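Local coordinates for protein putative acid phosphatase WZB (Escherichia coli, PDB 2WMY) that probably acts as a low molecular weight protein tyrosine phosphatase, hydrolysing phosphotyrosine in proteins to tyrosine and phosphate, at residues 11-16 / 36-41; 25-30 / 64-69. The protein carries 1 engineered substitution. All coordinates share one frame; numbering follows the deposited sequence.

Contact 1: residues 11-16 / 36-41. With SO4 (sulfate ion), chain I.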
loop_
_atom_site.group_PDB
_atom_site.type_symbol
_atom_site.label_atom_id
_atom_site.label_comp_id
_atom_site.label_asym_id
_atom_site.label_seq_id
_atom_site.Cartn_x
_atom_site.Cartn_y
_atom_site.Cartn_z
ATOM N N ILE A 11 -10.039 1.803 3.680
ATOM C CA ILE A 11 -8.970 1.877 2.684
ATOM C C ILE A 11 -8.199 0.559 2.537
ATOM O O ILE A 11 -7.719 -0.012 3.526
ATOM C CB ILE A 11 -7.964 3.004 2.996
ATOM C CG1 ILE A 11 -8.675 4.345 3.184
ATOM C CG2 ILE A 11 -6.921 3.116 1.887
ATOM C CD1 ILE A 11 -7.714 5.471 3.528
ATOM N N LEU A 12 -8.090 0.080 1.300
ATOM C CA LEU A 12 -7.274 -1.092 0.998
ATOM C C LEU A 12 -6.026 -0.663 0.231
ATOM O O LEU A 12 -6.116 -0.174 -0.898
ATOM C CB LEU A 12 -8.073 -2.122 0.186
ATOM C CG LEU A 12 -7.380 -3.472 -0.072
ATOM C CD1 LEU A 12 -7.104 -4.234 1.233
ATOM C CD2 LEU A 12 -8.199 -4.332 -1.021
ATOM N N VAL A 13 -4.863 -0.839 0.851
ATOM C CA VAL A 13 -3.589 -0.525 0.209
ATOM C C VAL A 13 -3.023 -1.740 -0.531
ATOM O O VAL A 13 -2.909 -2.826 0.030
ATOM C CB VAL A 13 -2.561 -0.016 1.240
ATOM C CG1 VAL A 13 -1.273 0.413 0.543
ATOM C CG2 VAL A 13 -3.149 1.145 2.036
ATOM N N ILE A 14 -2.650 -1.563 -1.790
ATOM C CA ILE A 14 -2.288 -2.718 -2.602
ATOM C C ILE A 14 -0.973 -2.589 -3.365
ATOM O O ILE A 14 -0.728 -1.588 -4.054
ATOM C CB ILE A 14 -3.404 -3.034 -3.620
ATOM C CG1 ILE A 14 -4.751 -3.181 -2.901
ATOM C CG2 ILE A 14 -3.045 -4.280 -4.427
ATOM C CD1 ILE A 14 -5.943 -3.109 -3.814
ATOM N N CYS A 15 -0.134 -3.620 -3.244
ATOM C CA CYS A 15 1.051 -3.747 -4.078
ATOM C C CYS A 15 1.069 -5.120 -4.743
ATOM O O CYS A 15 0.018 -5.671 -5.101
ATOM C CB CYS A 15 2.350 -3.481 -3.289
ATOM S SG CYS A 15 2.722 -4.587 -1.893
ATOM N N THR A 16 2.257 -5.677 -4.916
ATOM C CA THR A 16 2.364 -6.978 -5.560
ATOM C C THR A 16 2.511 -8.100 -4.544
ATOM O O THR A 16 1.637 -8.955 -4.427
ATOM C CB THR A 16 3.528 -7.005 -6.527
ATOM O OG1 THR A 16 3.361 -5.934 -7.456
ATOM C CG2 THR A 16 3.579 -8.333 -7.273
ATOM N N LYS A 36 -9.930 5.051 10.854
ATOM C CA LYS A 36 -10.371 4.326 9.666
ATOM C C LYS A 36 -9.912 2.870 9.658
ATOM O O LYS A 36 -8.883 2.536 10.239
ATOM C CB LYS A 36 -9.878 5.024 8.395
ATOM C CG LYS A 36 -10.315 6.469 8.268
ATOM C CD LYS A 36 -10.011 6.999 6.880
ATOM C CE LYS A 36 -10.188 8.510 6.810
ATOM N NZ LYS A 36 -11.495 8.957 7.378
ATOM N N LYS A 37 -10.679 2.013 8.988
ATOM C CA LYS A 37 -10.253 0.639 8.738
ATOM C C LYS A 37 -9.278 0.606 7.563
ATOM O O LYS A 37 -9.673 0.801 6.409
ATOM C CB LYS A 37 -11.454 -0.265 8.451
ATOM C CG LYS A 37 -11.096 -1.741 8.322
ATOM C CD LYS A 37 -12.321 -2.610 8.027
ATOM C CE LYS A 37 -12.952 -2.247 6.688
ATOM N NZ LYS A 37 -13.878 -3.309 6.208
ATOM N N ILE A 38 -8.003 0.372 7.856
ATOM C CA ILE A 38 -6.971 0.394 6.819
ATOM C C ILE A 38 -6.199 -0.913 6.760
ATOM O O ILE A 38 -5.523 -1.286 7.717
ATOM C CB ILE A 38 -6.006 1.573 7.008
ATOM C CG1 ILE A 38 -6.779 2.893 6.917
ATOM C CG2 ILE A 38 -4.902 1.539 5.958
ATOM C CD1 ILE A 38 -5.957 4.114 7.206
ATOM N N ASN A 39 -6.317 -1.609 5.631
ATOM C CA ASN A 39 -5.616 -2.873 5.422
ATOM C C ASN A 39 -4.927 -2.936 4.063
ATOM O O ASN A 39 -4.950 -1.970 3.305
ATOM C CB ASN A 39 -6.572 -4.050 5.623
ATOM C CG ASN A 39 -6.934 -4.254 7.090
ATOM O OD1 ASN A 39 -6.066 -4.536 7.917
ATOM N ND2 ASN A 39 -8.216 -4.099 7.419
ATOM N N SER A 40 -4.308 -4.071 3.758
ATOM C CA SER A 40 -3.458 -4.168 2.584
ATOM C C SER A 40 -3.437 -5.574 2.006
ATOM O O SER A 40 -3.676 -6.550 2.714
ATOM C CB SER A 40 -2.032 -3.750 2.940
ATOM O OG SER A 40 -1.478 -4.643 3.886
ATOM N N ALA A 41 -3.131 -5.670 0.718
ATOM C CA ALA A 41 -3.073 -6.962 0.031
ATOM C C ALA A 41 -2.263 -6.838 -1.254
ATOM O O ALA A 41 -1.857 -5.742 -1.644
ATOM C CB ALA A 41 -4.470 -7.478 -0.266
HETATM S S SO4 I . 6.115 -5.690 -2.755
HETATM O O1 SO4 I . 5.513 -6.375 -1.603
HETATM O O2 SO4 I . 7.409 -6.313 -3.056
HETATM O O3 SO4 I . 5.264 -5.766 -3.953
HETATM O O4 SO4 I . 6.280 -4.275 -2.409
#
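The flat peptide groups of I11-C15 and K37-A41 meet at their edges, with I11, V13, I38 and S40 on one face of the parallel pair and L12, I14, N39 and A41 on the other. Five backbone bonds stitch the edges together: I11 N reaches K37 O at 2.9 Å, V13 N takes N39 O at 2.7 Å, and C15 N reaches A41 O at 3.2 Å. Between them N39 N and A41 N give to I11 O and V13 O. On the first face I11 CB packs on I38 CG1 (4.1 Å), and S40 CB sits 3.2 Å from V13 O while S40 OG turns to E26 and N18. On the second, I14 CG2, anti to the backbone N, lies 3.4 Å from A41 O, and N39 ND2 leaves the pair for Y82. Past the last bridge the chain enters the CX5R phosphate-binding P-loop of this family. T16 N donates to sulfate O3 (3.2 Å), and the N-H groups of G17, I19, C20 and R21 also bond the anion, while C15 SG, the predicted nucleophile, approaches O1 to 3.3 Å. Backbone N-H groups gathered round an anion here are consistent with phosphate recognition.

Contact 2: residues 25-30 / 64-69; sequences GERLLR and LCLKGH
R27 leans from its helix onto the loop L64-H69, beginning with CB, which rests 3.8 Å from L64 CD1. CG comes next, 3.5 Å from C65 O and 3.9 Å from L66 CD1. A bend at chi2 (-64°) places CD 3.7 Å from C65 O, and the flat guanidinium carries the polar end. NE donates to E26 OE2 at 2.7 Å, nearly straight, meeting the anti lone pair of that oxygen in the guanidinium plane as part of a salt bridge. NH1 gives a good bond to K67 O (3.0 Å), also in plane, and a weak one to C65 O. NH2 adds a weak bond to K67 O and donates to a water that also bonds E26 OE2 and H69 ND1; H69 NE2 is held by N18 O. Nearby, L28 CD2 meets L64 CD2 at 3.8 Å, the leucines crossing at about a right angle. An alanine at R27 would probably deprive K67 O of this donor, C65 O of a weak one, and E26 OE2 of its in-plane mate. One cation thus ties a helix carboxylate to K67 O in the type II turn L66-H69 and, weakly, to C65 O just before it; E26 OE2 also lies over the R30 guanidinium face, a contact of charges alone, so its charge is probably well balanced.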
loop_
_atom_site.group_PDB
_atom_site.type_symbol
_atom_site.label_atom_id
_atom_site.label_comp_id
_atom_site.label_asym_id
_atom_site.label_seq_id
_atom_site.Cartn_x
_atom_site.Cartn_y
_atom_site.Cartn_z
ATOM N N GLY A 25 2.731 1.361 3.455
ATOM C CA GLY A 25 1.675 2.318 3.163
ATOM C C GLY A 25 0.525 2.196 4.144
ATOM O O GLY A 25 -0.003 3.199 4.617
ATOM N N GLU A 26 0.143 0.960 4.458
ATOM C CA GLU A 26 -0.926 0.703 5.420
ATOM C C GLU A 26 -0.628 1.334 6.770
ATOM O O GLU A 26 -1.469 2.036 7.334
ATOM C CB GLU A 26 -1.136 -0.799 5.588
ATOM C CG GLU A 26 -1.880 -1.218 6.840
ATOM C CD GLU A 26 -1.784 -2.728 7.084
ATOM O OE1 GLU A 26 -2.262 -3.510 6.229
ATOM O OE2 GLU A 26 -1.221 -3.133 8.125
ATOM N N ARG A 27 0.574 1.082 7.286
ATOM C CA ARG A 27 0.926 1.519 8.635
ATOM C C ARG A 27 1.104 3.037 8.708
ATOM O O ARG A 27 0.763 3.663 9.714
ATOM C CB ARG A 27 2.183 0.790 9.141
ATOM C CG ARG A 27 2.037 -0.729 9.229
ATOM C CD ARG A 27 0.976 -1.143 10.239
ATOM N NE ARG A 27 0.608 -2.550 10.088
ATOM C CZ ARG A 27 0.997 -3.523 10.911
ATOM N NH1 ARG A 27 1.757 -3.247 11.962
ATOM N NH2 ARG A 27 0.623 -4.777 10.682
ATOM N N LEU A 28 1.642 3.624 7.642
ATOM C CA LEU A 28 1.756 5.075 7.566
ATOM C C LEU A 28 0.366 5.714 7.634
ATOM O O LEU A 28 0.130 6.642 8.417
ATOM C CB LEU A 28 2.501 5.496 6.288
ATOM C CG LEU A 28 4.012 5.211 6.248
ATOM C CD1 LEU A 28 4.575 5.393 4.837
ATOM C CD2 LEU A 28 4.765 6.089 7.253
ATOM N N LEU A 29 -0.563 5.206 6.830
ATOM C CA LEU A 29 -1.909 5.774 6.796
ATOM C C LEU A 29 -2.653 5.602 8.119
ATOM O O LEU A 29 -3.390 6.499 8.528
ATOM C CB LEU A 29 -2.730 5.202 5.635
ATOM C CG LEU A 29 -2.376 5.706 4.233
ATOM C CD1 LEU A 29 -3.127 4.921 3.165
ATOM C CD2 LEU A 29 -2.666 7.186 4.116
ATOM N N ARG A 30 -2.461 4.464 8.789
ATOM C CA ARG A 30 -3.129 4.226 10.073
ATOM C C ARG A 30 -2.675 5.262 11.087
ATOM O O ARG A 30 -3.469 5.797 11.851
ATOM C CB ARG A 30 -2.820 2.830 10.614
ATOM C CG ARG A 30 -3.517 1.694 9.905
ATOM C CD ARG A 30 -3.171 0.371 10.565
ATOM N NE ARG A 30 -3.805 -0.761 9.899
ATOM C CZ ARG A 30 -3.628 -2.029 10.255
ATOM N NH1 ARG A 30 -2.833 -2.325 11.274
ATOM N NH2 ARG A 30 -4.247 -2.998 9.600
ATOM N N LEU A 64 8.787 3.375 12.359
ATOM C CA LEU A 64 7.521 2.781 11.943
ATOM C C LEU A 64 7.500 1.279 12.213
ATOM O O LEU A 64 8.456 0.573 11.895
ATOM C CB LEU A 64 7.255 3.054 10.458
ATOM C CG LEU A 64 5.904 2.528 9.963
ATOM C CD1 LEU A 64 4.724 3.244 10.665
ATOM C CD2 LEU A 64 5.794 2.620 8.443
ATOM N N CYS A 65 6.400 0.790 12.782
ATOM C CA CYS A 65 6.287 -0.624 13.152
ATOM C C CYS A 65 5.445 -1.432 12.163
ATOM O O CYS A 65 4.283 -1.105 11.901
ATOM C CB CYS A 65 5.722 -0.769 14.572
ATOM S SG CYS A 65 5.452 -2.496 15.128
ATOM N N LEU A 66 6.044 -2.493 11.628
ATOM C CA LEU A 66 5.376 -3.392 10.689
ATOM C C LEU A 66 4.952 -4.700 11.350
ATOM O O LEU A 66 4.500 -5.633 10.686
ATOM C CB LEU A 66 6.298 -3.695 9.509
ATOM C CG LEU A 66 6.100 -2.896 8.219
ATOM C CD1 LEU A 66 5.798 -1.431 8.489
ATOM C CD2 LEU A 66 7.310 -3.059 7.302
ATOM N N LYS A 67 5.083 -4.771 12.664
ATOM C CA LYS A 67 4.901 -6.044 13.343
ATOM C C LYS A 67 3.462 -6.544 13.285
ATOM O O LYS A 67 2.516 -5.762 13.333
ATOM C CB LYS A 67 5.429 -5.977 14.778
ATOM C CG LYS A 67 6.949 -5.908 14.848
ATOM C CD LYS A 67 7.448 -5.688 16.268
ATOM C CE LYS A 67 8.949 -5.885 16.348
ATOM N NZ LYS A 67 9.389 -6.229 17.728
ATOM N N GLY A 68 3.313 -7.856 13.159
ATOM C CA GLY A 68 2.002 -8.467 13.083
ATOM C C GLY A 68 1.501 -8.626 11.663
ATOM O O GLY A 68 0.422 -9.170 11.442
ATOM N N HIS A 69 2.284 -8.160 10.694
ATOM C CA HIS A 69 1.832 -8.186 9.312
ATOM C C HIS A 69 1.785 -9.596 8.749
ATOM O O HIS A 69 2.585 -10.446 9.118
ATOM C CB HIS A 69 2.715 -7.324 8.416
ATOM C CG HIS A 69 2.372 -7.448 6.969
ATOM N ND1 HIS A 69 1.289 -6.810 6.409
ATOM C CD2 HIS A 69 2.944 -8.168 5.973
ATOM C CE1 HIS A 69 1.217 -7.116 5.126
ATOM N NE2 HIS A 69 2.211 -7.937 4.837
HETATM O O HOH W 1 -0.801 -5.690 8.396
#

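Overall arrangement
The centres of contacts 1 and 2 lie about 10 Å apart, and their segments alternate along the chain: 11-16, 25-30, 36-41, then 64-69. The first three belong to one beta-alpha-beta unit, strand 10-15, helix 21-32 and strand 37-42, in which the helix of contact 2 connects the two neighbouring parallel strands of contact 1 at one side of the four-stranded sheet. The two contacts touch directly, R30 NE bonding I38 O and E26 meeting S40, which fastens the helix to the edge strand; contact 2 joins the same helix to the loop before helix 76-79. H69 comes within about 8 Å of C15, side chain to side chain, placing that loop near the predicted catalytic site.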